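Local coordinates for low temperature requirement C protein (Listeria monocytogenes, PDB 1Y9I) that probably removes the terminal phosphate from phosphatidylglycerophosphate, as a tetrameric helical-bundle protein that holds calcium and magnesium ions side by side, at residues Phe34-Gln37 against Lys38-Gly42; Leu45-Cys48 against Arg49-Val52; Leu101-Ser104 against Ile105-Tyr109; Tyr117-Ile120 against Asp121-Pro125; Ser156-Ala159 against His160-Asp164. All coordinates share one frame; numbering follows the deposited sequence.

Interaction 1 of 5, residues Phe34-Gln37 against Lys38-Gly42; sequences FLQQ and KYHPG
The carbonyl oxygen of Gln36, near the end of helix 25-36, takes one sound bond and one weak one. Tyr39 N donates to Gln36 O at 3.0 Å, arriving from above the carbonyl plane, and His40 N adds the weak bond to Gln36 O at 3.1 Å. A second weak bond runs from His40 N to Gln37 O, so one N-H is shared between two carbonyls as the chain turns. The bond from Tyr39 N closes a type I beta turn with Gln37 and Lys38 at its corners. The N-H of Lys38 is satisfied by a water that accepts from Lys38 N and donates to Phe34 O, bridging the two. In the Gln36 side chain the bend at chi2 (-79°) turns the amide toward Tyr39 and His40. Its OE1 meets Tyr39 CD2 at 3.5 Å, and the two side chains cross at about a right angle. His40 lies alongside Gln36 and points the same way, ring and amide planes steeply inclined; a second water donates to Gln36 OE1 and has a weak bond to His40 NE2. The Tyr39 ring also brings its edge to the backbone, CE2 lying 3.5 Å from Leu35 O near the ring plane. Gln36 NE2 is held by Ala155 O of helix 143-160, the His40 ring stacks on Tyr162, and Tyr39 OH is hydrogen-bonded to Lys122 NZ of the second subunit.

Interaction 2 of 5, residues Leu45-Cys48 against Arg49-Val52; sequences LDIC and RQNV
Asp46 splits its carboxylate between the two residues that come round one helical turn later. OD1 forms a salt bridge to Arg49 NH1 at 3.0 Å, at the edge of the guanidinium and near its plane. OD2 takes a hydrogen bond from Gln50 NE2 at 2.9 Å, met from above the carboxylate plane. With CG opposite the backbone N (chi1 -170°), the Asp46 carboxylate reaches both donors. The remaining guanidinium nitrogens are occupied too: Arg49 NE pairs with Asp26 of helix 25-36, while NH2 is bonded elsewhere and rests 3.4 Å from Leu45 CD2. On another side of the helix Ile47 O accepts twice from Asn51, from ND2 at 2.9 Å and from N at 3.2 Å, the two donors reaching it from opposite faces of its plane. Asn51 OD1 receives Arg157 NH1 of helix 143-160, so both ends of this buried amide are satisfied. Backbone bonds such as Arg49 N to Leu45 O run alongside, giving an alpha helix whose first turns are laced by i to i+3 and i to i+4 side-chain pairs.

Interaction 3 of 5, residues Leu101-Ser104 against Ile105-Tyr109; sequences LALS and IVNVY
Ile105, Ser104 and Leu103 carry this contact, toward the end of helix 97-106 in the helical bundle. Ile105 N donates to Ala102 O at 2.9 Å from above the carbonyl plane, while Val106 N reaches the same oxygen at 3.2 Å in that plane; one carbonyl thus serves an i+3 and an i+4 donor. Ile105 CB closes to 3.2 Å on Ala102 O, and its side chain goes on to pack against Ala64 and Ala149. Leu103 sends its carbonyl forward to Asn107 N at 2.9 Å, and its CG lies 4.0 Å from Asn107 OD1, the two side chains slanting across one another. Subunits meet here: Leu103 packs on Phe114 of the second subunit, Ser104 on Ile100 of the third, and Asn107 on Asn107 of the fourth. The Ser104 hydroxyl, with OG between the backbone N and the carbonyl carbon (chi1 73°), turns back toward Leu101 O, at a separation too short to be taken at face value. Forward along the helix, Ser104 offers its carbonyl instead, and Val108 CG2 rests 3.5 Å from Ser104 O.

Interaction 4 of 5, residues Tyr117-Ile120 against Asp121-Pro125; sequences YGYI and DKVKP
Ile120 O takes the N-H of Lys124 at 2.8 Å, the last helical bond before the chain leaves helix 114-123. One step back, Val123 N donates to Tyr119 O at 3.1 Å in the carbonyl plane, and Lys122 N adds a weak bond to that same oxygen. Lys124, with positive phi, is where the helical path breaks. Its side chain bends at chi4 (-59°) and folds back over the terminus: NZ bonds Asp121 O at 2.9 Å, in the carbonyl plane, and forms a longer salt bridge with Asp121 OD1 at 3.5 Å. Asp121 OD2 is taken by Thr115 of the second subunit. Beyond the polar groups, Val123 CG2 sits over one face of the Tyr119 ring in a CH-pi contact, 4.0 Å from the centroid and 28° off the normal, and CE1 is its nearest ring atom. Across the helix end Ile120 CG1 touches Pro125 CD at 3.7 Å, the side chains meeting at about a right angle. Phe34 of helix 25-36 covers both Tyr119 and Pro125. Asp121 binds neither metal directly, yet its side chain lies about 6 Å from the magnesium ion. The lysine ammonium, with NZ placed on the C-terminal carbonyl of Asp121, would be expected to offset the negative end of the helix dipole.

Interaction 5 of 5, residues Ser156-Ala159 against His160-Asp164; sequences SRLA and HSYHD
Tyr162 lays its ring alongside Leu158, both side chains pointing the same way, with Leu158 CD2 3.4 Å from Tyr162 CE1. The same ring turns its edge to the backbone: CD1 comes to 3.1 Å from Leu158 O, in the plane of the ring. With CG opposite the carbonyl carbon (chi1 -67°), the tyrosine folds back against the helix it has just left. His160 does likewise on another side. Its ND1 donates to Ser156 O at 3.1 Å, almost straight at 162° and with the oxygen in the ring plane, while His160 N reaches the same Ser156 O at 3.0 Å from the opposite face of the carbonyl. The ND1 bond holds the turn of the imidazole; the one from N is the ordinary helical bond. Ser161 closes the turn, its OG donating to Arg157 O at 2.8 Å from above the carbonyl plane; Ser161 N has weak bonds to both Arg157 O and Leu158 O. Side chains of the final residues thus supplement the backbone bonding as the helix gives way to a loop, and His160 O accepts from both His163 N and Asp164 N. Asp164 makes a salt bridge to Arg59 of the fourth subunit. At this end of helix 143-160, Leu158 packs on both helix 25-36, at Val32 and Gln36, and helix 45-56, at Asn51.

In the fold
Interaction 5 ties the set together: it touches interactions 1, 2 and 3. Its Tyr162 meets His40 of interaction 1, with CE2 3.5 Å from His40 ND1; Arg157 joins it to interaction 2; and Ser156 OG lies 2.8 Å from Tyr109 O of interaction 3. Interaction 4 touches interactions 1 and 3: Ile120 CD1 is 4.0 Å from Leu35 CG, and Tyr117 CG is 3.7 Å from Val106 CG2. The metal site lies toward interactions 3 and 4, the side chains of Ala102 and Asp121 being about 7 and 6 Å from magnesium, which Asp98, Thr141, Asp144 and Asp145 bind. Calcium is bound by Tyr95, Asp98 and Glu99, so Asp98 serves both ions.

Interaction 1 of 5, residues Phe34-Gln37 against Lys38-Gly42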
loop_
_atom_site.group_PDB
_atom_site.type_symbol
_atom_site.label_atom_id
_atom_site.label_comp_id
_atom_site.label_asym_id
_atom_site.label_seq_id
_atom_site.Cartn_x
_atom_site.Cartn_y
_atom_site.Cartn_z
ATOM N N PHE A 34 -21.365 9.624 9.529
ATOM C CA PHE A 34 -22.026 8.637 8.674
ATOM C C PHE A 34 -21.349 7.267 8.782
ATOM O O PHE A 34 -22.009 6.226 8.772
ATOM C CB PHE A 34 -21.973 9.115 7.220
ATOM C CG PHE A 34 -22.572 8.149 6.240
ATOM C CD1 PHE A 34 -23.951 8.077 6.066
ATOM C CD2 PHE A 34 -21.757 7.312 5.491
ATOM C CE1 PHE A 34 -24.510 7.181 5.158
ATOM C CE2 PHE A 34 -22.304 6.411 4.582
ATOM C CZ PHE A 34 -23.685 6.348 4.415
ATOM N N LEU A 35 -20.024 7.278 8.880
ATOM C CA LEU A 35 -19.248 6.045 8.975
ATOM C C LEU A 35 -19.249 5.353 10.336
ATOM O O LEU A 35 -19.183 4.124 10.406
ATOM C CB LEU A 35 -17.794 6.321 8.610
ATOM C CG LEU A 35 -17.474 6.716 7.172
ATOM C CD1 LEU A 35 -15.992 7.051 7.064
ATOM C CD2 LEU A 35 -17.829 5.570 6.242
ATOM N N GLN A 36 -19.310 6.133 11.412
ATOM C CA GLN A 36 -19.232 5.564 12.754
ATOM C C GLN A 36 -20.483 5.566 13.629
ATOM O O GLN A 36 -20.512 4.880 14.648
ATOM C CB GLN A 36 -18.100 6.254 13.521
ATOM C CG GLN A 36 -16.707 5.879 13.044
ATOM C CD GLN A 36 -16.259 4.535 13.581
ATOM O OE1 GLN A 36 -17.021 3.571 13.579
ATOM N NE2 GLN A 36 -15.013 4.463 14.040
ATOM N N GLN A 37 -21.504 6.320 13.240
ATOM C CA GLN A 37 -22.726 6.420 14.037
ATOM C C GLN A 37 -23.402 5.092 14.365
ATOM O O GLN A 37 -23.930 4.916 15.463
ATOM C CB GLN A 37 -23.738 7.335 13.346
ATOM C CG GLN A 37 -24.221 6.820 12.006
ATOM C CD GLN A 37 -25.352 7.654 11.447
ATOM O OE1 GLN A 37 -25.223 8.869 11.290
ATOM N NE2 GLN A 37 -26.473 7.006 11.145
ATOM N N LYS A 38 -23.386 4.165 13.415
ATOM C CA LYS A 38 -24.014 2.861 13.604
ATOM C C LYS A 38 -23.292 2.002 14.639
ATOM O O LYS A 38 -23.901 1.138 15.272
ATOM C CB LYS A 38 -24.068 2.111 12.264
ATOM C CG LYS A 38 -24.750 0.749 12.323
ATOM C CD LYS A 38 -26.239 0.873 12.620
ATOM C CE LYS A 38 -26.907 -0.495 12.718
ATOM N NZ LYS A 38 -26.745 -1.289 11.469
ATOM N N TYR A 39 -21.999 2.248 14.814
ATOM C CA TYR A 39 -21.191 1.478 15.751
ATOM C C TYR A 39 -21.055 2.154 17.112
ATOM O O TYR A 39 -20.599 1.542 18.075
ATOM C CB TYR A 39 -19.804 1.237 15.145
ATOM C CG TYR A 39 -19.869 0.613 13.768
ATOM C CD1 TYR A 39 -20.357 -0.685 13.591
ATOM C CD2 TYR A 39 -19.485 1.334 12.638
ATOM C CE1 TYR A 39 -20.466 -1.244 12.321
ATOM C CE2 TYR A 39 -19.590 0.784 11.365
ATOM C CZ TYR A 39 -20.082 -0.505 11.214
ATOM O OH TYR A 39 -20.198 -1.046 9.954
ATOM N N HIS A 40 -21.453 3.418 17.181
ATOM C CA HIS A 40 -21.380 4.178 18.421
ATOM C C HIS A 40 -22.647 5.016 18.532
ATOM O O HIS A 40 -22.643 6.208 18.232
ATOM C CB HIS A 40 -20.149 5.089 18.407
ATOM C CG HIS A 40 -18.852 4.353 18.285
ATOM N ND1 HIS A 40 -18.335 3.579 19.303
ATOM C CD2 HIS A 40 -17.965 4.270 17.264
ATOM C CE1 HIS A 40 -17.188 3.054 18.914
ATOM N NE2 HIS A 40 -16.939 3.457 17.682
ATOM N N PRO A 41 -23.758 4.395 18.952
ATOM C CA PRO A 41 -25.004 5.153 19.076
ATOM C C PRO A 41 -24.828 6.391 19.950
ATOM O O PRO A 41 -24.105 6.363 20.948
ATOM C CB PRO A 41 -25.973 4.128 19.667
ATOM C CG PRO A 41 -25.072 3.209 20.445
ATOM C CD PRO A 41 -23.908 3.036 19.500
ATOM N N GLY A 42 -25.476 7.483 19.557
ATOM C CA GLY A 42 -25.362 8.712 20.319
ATOM C C GLY A 42 -24.196 9.579 19.872
ATOM O O GLY A 42 -24.055 10.718 20.322
HETATM O O HOH W 1 -22.168 4.052 10.673
HETATM O O HOH W 2 -15.375 1.561 15.401
#

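Interaction 2 of 5, residues Leu45-Cys48 against Arg49-Val52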
loop_
_atom_site.group_PDB
_atom_site.type_symbol
_atom_site.label_atom_id
_atom_site.label_comp_id
_atom_site.label_asym_id
_atom_site.label_seq_id
_atom_site.Cartn_x
_atom_site.Cartn_y
_atom_site.Cartn_z
ATOM N N LEU A 45 -21.588 15.166 16.170
ATOM C CA LEU A 45 -20.668 15.812 15.240
ATOM C C LEU A 45 -19.375 16.379 15.823
ATOM O O LEU A 45 -18.322 16.288 15.193
ATOM C CB LEU A 45 -21.402 16.925 14.488
ATOM C CG LEU A 45 -20.701 17.458 13.237
ATOM C CD1 LEU A 45 -20.605 16.342 12.204
ATOM C CD2 LEU A 45 -21.472 18.642 12.673
ATOM N N ASP A 46 -19.439 16.951 17.019
ATOM C CA ASP A 46 -18.253 17.559 17.619
ATOM C C ASP A 46 -17.008 16.677 17.682
ATOM O O ASP A 46 -15.935 17.093 17.240
ATOM C CB ASP A 46 -18.562 18.082 19.024
ATOM C CG ASP A 46 -17.435 18.937 19.582
ATOM O OD1 ASP A 46 -17.171 20.019 19.014
ATOM O OD2 ASP A 46 -16.808 18.530 20.581
ATOM N N ILE A 47 -17.132 15.475 18.237
ATOM C CA ILE A 47 -15.972 14.597 18.332
ATOM C C ILE A 47 -15.501 14.181 16.936
ATOM O O ILE A 47 -14.320 13.924 16.726
ATOM C CB ILE A 47 -16.270 13.334 19.191
ATOM C CG1 ILE A 47 -15.001 12.492 19.340
ATOM C CG2 ILE A 47 -17.360 12.503 18.553
ATOM C CD1 ILE A 47 -13.880 13.190 20.069
ATOM N N CYS A 48 -16.425 14.117 15.983
ATOM C CA CYS A 48 -16.066 13.763 14.613
ATOM C C CYS A 48 -15.235 14.910 14.045
ATOM O O CYS A 48 -14.231 14.694 13.371
ATOM C CB CYS A 48 -17.330 13.546 13.773
ATOM S SG CYS A 48 -18.298 12.075 14.243
ATOM N N ARG A 49 -15.659 16.134 14.346
ATOM C CA ARG A 49 -14.962 17.336 13.901
ATOM C C ARG A 49 -13.524 17.360 14.429
ATOM O O ARG A 49 -12.580 17.660 13.686
ATOM C CB ARG A 49 -15.718 18.570 14.399
ATOM C CG ARG A 49 -15.111 19.902 14.000
ATOM C CD ARG A 49 -15.927 21.052 14.585
ATOM N NE ARG A 49 -17.321 21.001 14.150
ATOM C CZ ARG A 49 -18.364 20.926 14.972
ATOM N NH1 ARG A 49 -18.183 20.892 16.288
ATOM N NH2 ARG A 49 -19.592 20.883 14.478
ATOM N N GLN A 50 -13.359 17.040 15.712
ATOM C CA GLN A 50 -12.039 17.030 16.345
ATOM C C GLN A 50 -11.091 16.031 15.684
ATOM O O GLN A 50 -9.900 16.293 15.540
ATOM C CB GLN A 50 -12.159 16.683 17.833
ATOM C CG GLN A 50 -12.864 17.729 18.682
ATOM C CD GLN A 50 -12.938 17.318 20.141
ATOM O OE1 GLN A 50 -11.919 17.005 20.757
ATOM N NE2 GLN A 50 -14.143 17.313 20.699
ATOM N N ASN A 51 -11.617 14.873 15.306
ATOM C CA ASN A 51 -10.781 13.867 14.668
ATOM C C ASN A 51 -10.384 14.309 13.261
ATOM O O ASN A 51 -9.286 13.996 12.800
ATOM C CB ASN A 51 -11.502 12.515 14.641
ATOM C CG ASN A 51 -11.339 11.744 15.950
ATOM O OD1 ASN A 51 -10.298 11.130 16.199
ATOM N ND2 ASN A 51 -12.367 11.786 16.799
ATOM N N VAL A 52 -11.269 15.038 12.585
ATOM C CA VAL A 52 -10.955 15.537 11.246
ATOM C C VAL A 52 -9.806 16.533 11.386
ATOM O O VAL A 52 -8.845 16.502 10.613
ATOM C CB VAL A 52 -12.172 16.241 10.595
ATOM C CG1 VAL A 52 -11.741 16.969 9.318
ATOM C CG2 VAL A 52 -13.256 15.216 10.262
#

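Interaction 3 of 5, residues Leu101-Ser104 against Ile105-Tyr109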
loop_
_atom_site.group_PDB
_atom_site.type_symbol
_atom_site.label_atom_id
_atom_site.label_comp_id
_atom_site.label_asym_id
_atom_site.label_seq_id
_atom_site.Cartn_x
_atom_site.Cartn_y
_atom_site.Cartn_z
ATOM N N LEU A 101 -3.117 8.205 -4.305
ATOM C CA LEU A 101 -2.740 9.348 -3.486
ATOM C C LEU A 101 -3.580 9.403 -2.210
ATOM O O LEU A 101 -3.052 9.626 -1.120
ATOM C CB LEU A 101 -2.925 10.638 -4.289
ATOM C CG LEU A 101 -2.647 11.946 -3.557
ATOM C CD1 LEU A 101 -1.181 12.016 -3.144
ATOM C CD2 LEU A 101 -3.013 13.106 -4.471
ATOM N N ALA A 102 -4.885 9.190 -2.350
ATOM C CA ALA A 102 -5.795 9.227 -1.211
ATOM C C ALA A 102 -5.541 8.104 -0.201
ATOM O O ALA A 102 -5.771 8.273 1.003
ATOM C CB ALA A 102 -7.231 9.174 -1.698
ATOM N N LEU A 103 -5.070 6.954 -0.672
ATOM C CA LEU A 103 -4.807 5.861 0.259
ATOM C C LEU A 103 -3.702 6.270 1.233
ATOM O O LEU A 103 -3.655 5.783 2.362
ATOM C CB LEU A 103 -4.400 4.589 -0.486
ATOM C CG LEU A 103 -4.314 3.345 0.407
ATOM C CD1 LEU A 103 -5.723 2.931 0.809
ATOM C CD2 LEU A 103 -3.618 2.204 -0.328
ATOM N N SER A 104 -2.820 7.169 0.805
ATOM C CA SER A 104 -1.733 7.622 1.670
ATOM C C SER A 104 -2.299 8.424 2.847
ATOM O O SER A 104 -1.684 8.504 3.915
ATOM C CB SER A 104 -0.730 8.475 0.881
ATOM O OG SER A 104 -1.253 9.759 0.581
ATOM N N ILE A 105 -3.471 9.020 2.643
ATOM C CA ILE A 105 -4.128 9.785 3.697
ATOM C C ILE A 105 -4.726 8.774 4.667
ATOM O O ILE A 105 -4.580 8.893 5.878
ATOM C CB ILE A 105 -5.254 10.674 3.126
ATOM C CG1 ILE A 105 -4.643 11.795 2.279
ATOM C CG2 ILE A 105 -6.105 11.243 4.259
ATOM C CD1 ILE A 105 -5.690 12.665 1.571
ATOM N N VAL A 106 -5.391 7.763 4.123
ATOM C CA VAL A 106 -5.988 6.728 4.965
ATOM C C VAL A 106 -4.929 6.050 5.832
ATOM O O VAL A 106 -5.130 5.820 7.034
ATOM C CB VAL A 106 -6.659 5.635 4.109
ATOM C CG1 VAL A 106 -7.217 4.533 5.012
ATOM C CG2 VAL A 106 -7.764 6.238 3.266
ATOM N N ASN A 107 -3.802 5.719 5.212
ATOM C CA ASN A 107 -2.724 5.029 5.908
ATOM C C ASN A 107 -2.169 5.697 7.149
ATOM O O ASN A 107 -1.573 5.023 7.989
ATOM C CB ASN A 107 -1.584 4.737 4.934
ATOM C CG ASN A 107 -1.697 3.358 4.332
ATOM O OD1 ASN A 107 -1.377 3.145 3.159
ATOM N ND2 ASN A 107 -2.149 2.403 5.140
ATOM N N VAL A 108 -2.352 7.009 7.275
ATOM C CA VAL A 108 -1.844 7.707 8.449
ATOM C C VAL A 108 -2.416 7.104 9.729
ATOM O O VAL A 108 -1.814 7.214 10.800
ATOM C CB VAL A 108 -2.167 9.217 8.394
ATOM C CG1 VAL A 108 -1.617 9.909 9.619
ATOM C CG2 VAL A 108 -1.550 9.827 7.146
ATOM N N TYR A 109 -3.585 6.476 9.626
ATOM C CA TYR A 109 -4.176 5.833 10.790
ATOM C C TYR A 109 -4.374 4.329 10.610
ATOM O O TYR A 109 -5.181 3.708 11.300
ATOM C CB TYR A 109 -5.482 6.534 11.189
ATOM C CG TYR A 109 -5.217 7.822 11.939
ATOM C CD1 TYR A 109 -4.692 7.796 13.233
ATOM C CD2 TYR A 109 -5.419 9.065 11.336
ATOM C CE1 TYR A 109 -4.367 8.970 13.906
ATOM C CE2 TYR A 109 -5.096 10.249 12.004
ATOM C CZ TYR A 109 -4.570 10.190 13.287
ATOM O OH TYR A 109 -4.228 11.347 13.950
#

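Interaction 4 of 5, residues Tyr117-Ile120 against Asp121-Pro125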
loop_
_atom_site.group_PDB
_atom_site.type_symbol
_atom_site.label_atom_id
_atom_site.label_comp_id
_atom_site.label_asym_id
_atom_site.label_seq_id
_atom_site.Cartn_x
_atom_site.Cartn_y
_atom_site.Cartn_z
ATOM N N TYR A 117 -12.938 3.745 3.432
ATOM C CA TYR A 117 -12.510 4.564 2.303
ATOM C C TYR A 117 -13.237 4.097 1.036
ATOM O O TYR A 117 -13.837 4.904 0.318
ATOM C CB TYR A 117 -10.994 4.431 2.146
ATOM C CG TYR A 117 -10.393 5.038 0.896
ATOM C CD1 TYR A 117 -10.620 6.371 0.557
ATOM C CD2 TYR A 117 -9.520 4.294 0.099
ATOM C CE1 TYR A 117 -9.980 6.954 -0.539
ATOM C CE2 TYR A 117 -8.878 4.861 -0.997
ATOM C CZ TYR A 117 -9.108 6.193 -1.308
ATOM O OH TYR A 117 -8.441 6.759 -2.369
ATOM N N GLY A 118 -13.202 2.791 0.779
ATOM C CA GLY A 118 -13.866 2.260 -0.396
ATOM C C GLY A 118 -15.372 2.418 -0.337
ATOM O O GLY A 118 -15.999 2.845 -1.303
ATOM N N TYR A 119 -15.952 2.078 0.810
ATOM C CA TYR A 119 -17.392 2.158 1.007
ATOM C C TYR A 119 -17.954 3.557 0.791
ATOM O O TYR A 119 -18.946 3.735 0.084
ATOM C CB TYR A 119 -17.740 1.679 2.421
ATOM C CG TYR A 119 -19.198 1.849 2.801
ATOM C CD1 TYR A 119 -20.199 1.138 2.139
ATOM C CD2 TYR A 119 -19.572 2.713 3.829
ATOM C CE1 TYR A 119 -21.537 1.281 2.492
ATOM C CE2 TYR A 119 -20.910 2.865 4.192
ATOM C CZ TYR A 119 -21.883 2.145 3.520
ATOM O OH TYR A 119 -23.202 2.282 3.876
ATOM N N ILE A 120 -17.319 4.558 1.393
ATOM C CA ILE A 120 -17.820 5.917 1.266
ATOM C C ILE A 120 -17.666 6.439 -0.157
ATOM O O ILE A 120 -18.470 7.251 -0.617
ATOM C CB ILE A 120 -17.135 6.865 2.285
ATOM C CG1 ILE A 120 -18.046 8.073 2.537
ATOM C CG2 ILE A 120 -15.764 7.308 1.770
ATOM C CD1 ILE A 120 -17.699 8.871 3.777
ATOM N N ASP A 121 -16.644 5.966 -0.861
ATOM C CA ASP A 121 -16.432 6.389 -2.242
ATOM C C ASP A 121 -17.574 5.897 -3.139
ATOM O O ASP A 121 -17.918 6.542 -4.131
ATOM C CB ASP A 121 -15.109 5.843 -2.771
ATOM C CG ASP A 121 -14.825 6.302 -4.186
ATOM O OD1 ASP A 121 -14.652 7.519 -4.386
ATOM O OD2 ASP A 121 -14.785 5.448 -5.097
ATOM N N LYS A 122 -18.156 4.754 -2.797
ATOM C CA LYS A 122 -19.254 4.207 -3.589
ATOM C C LYS A 122 -20.585 4.870 -3.276
ATOM O O LYS A 122 -21.346 5.205 -4.181
ATOM C CB LYS A 122 -19.388 2.700 -3.365
ATOM C CG LYS A 122 -18.529 1.848 -4.276
ATOM C CD LYS A 122 -18.858 2.096 -5.741
ATOM C CE LYS A 122 -18.032 1.205 -6.658
ATOM N NZ LYS A 122 -18.257 1.527 -8.098
ATOM N N VAL A 123 -20.857 5.058 -1.990
ATOM C CA VAL A 123 -22.105 5.659 -1.531
ATOM C C VAL A 123 -22.173 7.163 -1.758
ATOM O O VAL A 123 -23.247 7.716 -1.994
ATOM C CB VAL A 123 -22.320 5.360 -0.031
ATOM C CG1 VAL A 123 -23.566 6.070 0.479
ATOM C CG2 VAL A 123 -22.430 3.863 0.173
ATOM N N LYS A 124 -21.025 7.820 -1.672
ATOM C CA LYS A 124 -20.930 9.257 -1.881
ATOM C C LYS A 124 -21.998 10.083 -1.167
ATOM O O LYS A 124 -22.747 10.831 -1.801
ATOM C CB LYS A 124 -20.965 9.565 -3.379
ATOM C CG LYS A 124 -19.897 8.831 -4.167
ATOM C CD LYS A 124 -19.959 9.155 -5.650
ATOM C CE LYS A 124 -18.882 8.402 -6.410
ATOM N NZ LYS A 124 -17.520 8.746 -5.914
ATOM N N PRO A 125 -22.071 9.975 0.168
ATOM C CA PRO A 125 -23.078 10.755 0.886
ATOM C C PRO A 125 -22.641 12.209 1.071
ATOM O O PRO A 125 -21.478 12.557 0.851
ATOM C CB PRO A 125 -23.186 10.017 2.211
ATOM C CG PRO A 125 -21.757 9.617 2.457
ATOM C CD PRO A 125 -21.328 9.096 1.091
#

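Interaction 5 of 5, residues Ser156-Ala159 against His160-Asp164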
loop_
_atom_site.group_PDB
_atom_site.type_symbol
_atom_site.label_atom_id
_atom_site.label_comp_id
_atom_site.label_asym_id
_atom_site.label_seq_id
_atom_site.Cartn_x
_atom_site.Cartn_y
_atom_site.Cartn_z
ATOM N N SER A 156 -11.029 6.208 11.634
ATOM C CA SER A 156 -10.081 5.249 12.196
ATOM C C SER A 156 -9.484 5.789 13.493
ATOM O O SER A 156 -9.354 5.062 14.485
ATOM C CB SER A 156 -8.968 4.970 11.184
ATOM O OG SER A 156 -7.947 4.192 11.773
ATOM N N ARG A 157 -9.122 7.069 13.497
ATOM C CA ARG A 157 -8.561 7.657 14.708
ATOM C C ARG A 157 -9.601 7.563 15.828
ATOM O O ARG A 157 -9.275 7.263 16.978
ATOM C CB ARG A 157 -8.172 9.121 14.475
ATOM C CG ARG A 157 -7.549 9.770 15.716
ATOM C CD ARG A 157 -7.149 11.216 15.481
ATOM N NE ARG A 157 -6.416 11.752 16.628
ATOM C CZ ARG A 157 -6.957 11.984 17.821
ATOM N NH1 ARG A 157 -8.245 11.734 18.027
ATOM N NH2 ARG A 157 -6.206 12.448 18.815
ATOM N N LEU A 158 -10.856 7.814 15.475
ATOM C CA LEU A 158 -11.956 7.751 16.431
ATOM C C LEU A 158 -12.058 6.327 16.986
ATOM O O LEU A 158 -12.163 6.134 18.196
ATOM C CB LEU A 158 -13.263 8.160 15.735
ATOM C CG LEU A 158 -14.562 8.271 16.541
ATOM C CD1 LEU A 158 -15.610 9.016 15.722
ATOM C CD2 LEU A 158 -15.063 6.887 16.912
ATOM N N ALA A 159 -12.025 5.333 16.103
ATOM C CA ALA A 159 -12.109 3.938 16.534
ATOM C C ALA A 159 -11.028 3.636 17.567
ATOM O O ALA A 159 -11.291 2.983 18.584
ATOM C CB ALA A 159 -11.968 3.006 15.343
ATOM N N HIS A 160 -9.811 4.111 17.309
ATOM C CA HIS A 160 -8.705 3.889 18.236
ATOM C C HIS A 160 -8.907 4.649 19.541
ATOM O O HIS A 160 -8.365 4.267 20.577
ATOM C CB HIS A 160 -7.370 4.321 17.622
ATOM C CG HIS A 160 -6.752 3.293 16.725
ATOM N ND1 HIS A 160 -7.081 3.171 15.392
ATOM C CD2 HIS A 160 -5.833 2.330 16.975
ATOM C CE1 HIS A 160 -6.390 2.178 14.859
ATOM N NE2 HIS A 160 -5.627 1.651 15.799
ATOM N N SER A 161 -9.689 5.721 19.488
ATOM C CA SER A 161 -9.945 6.538 20.669
ATOM C C SER A 161 -10.691 5.801 21.779
ATOM O O SER A 161 -10.929 6.365 22.844
ATOM C CB SER A 161 -10.730 7.798 20.280
ATOM O OG SER A 161 -9.987 8.612 19.384
ATOM N N TYR A 162 -11.056 4.547 21.539
ATOM C CA TYR A 162 -11.775 3.767 22.546
ATOM C C TYR A 162 -10.916 2.661 23.168
ATOM O O TYR A 162 -11.369 1.931 24.054
ATOM C CB TYR A 162 -13.041 3.158 21.934
ATOM C CG TYR A 162 -14.087 4.178 21.533
ATOM C CD1 TYR A 162 -13.808 5.162 20.585
ATOM C CD2 TYR A 162 -15.363 4.155 22.099
ATOM C CE1 TYR A 162 -14.775 6.097 20.204
ATOM C CE2 TYR A 162 -16.337 5.083 21.729
ATOM C CZ TYR A 162 -16.036 6.052 20.780
ATOM O OH TYR A 162 -16.994 6.972 20.408
ATOM N N HIS A 163 -9.678 2.541 22.699
ATOM C CA HIS A 163 -8.748 1.535 23.212
ATOM C C HIS A 163 -7.377 2.149 23.454
ATOM O O HIS A 163 -6.639 1.734 24.351
ATOM C CB HIS A 163 -8.599 0.380 22.219
ATOM C CG HIS A 163 -9.679 -0.650 22.316
ATOM N ND1 HIS A 163 -10.967 -0.428 21.875
ATOM C CD2 HIS A 163 -9.661 -1.913 22.806
ATOM C CE1 HIS A 163 -11.695 -1.511 22.088
ATOM N NE2 HIS A 163 -10.926 -2.425 22.652
ATOM N N ASP A 164 -7.047 3.142 22.639
ATOM C CA ASP A 164 -5.767 3.826 22.733
ATOM C C ASP A 164 -6.011 5.293 23.080
ATOM O O ASP A 164 -5.543 6.173 22.324
ATOM C CB ASP A 164 -5.031 3.705 21.395
ATOM C CG ASP A 164 -4.908 2.258 20.928
ATOM O OD1 ASP A 164 -4.578 2.037 19.740
ATOM O OD2 ASP A 164 -5.136 1.344 21.752
#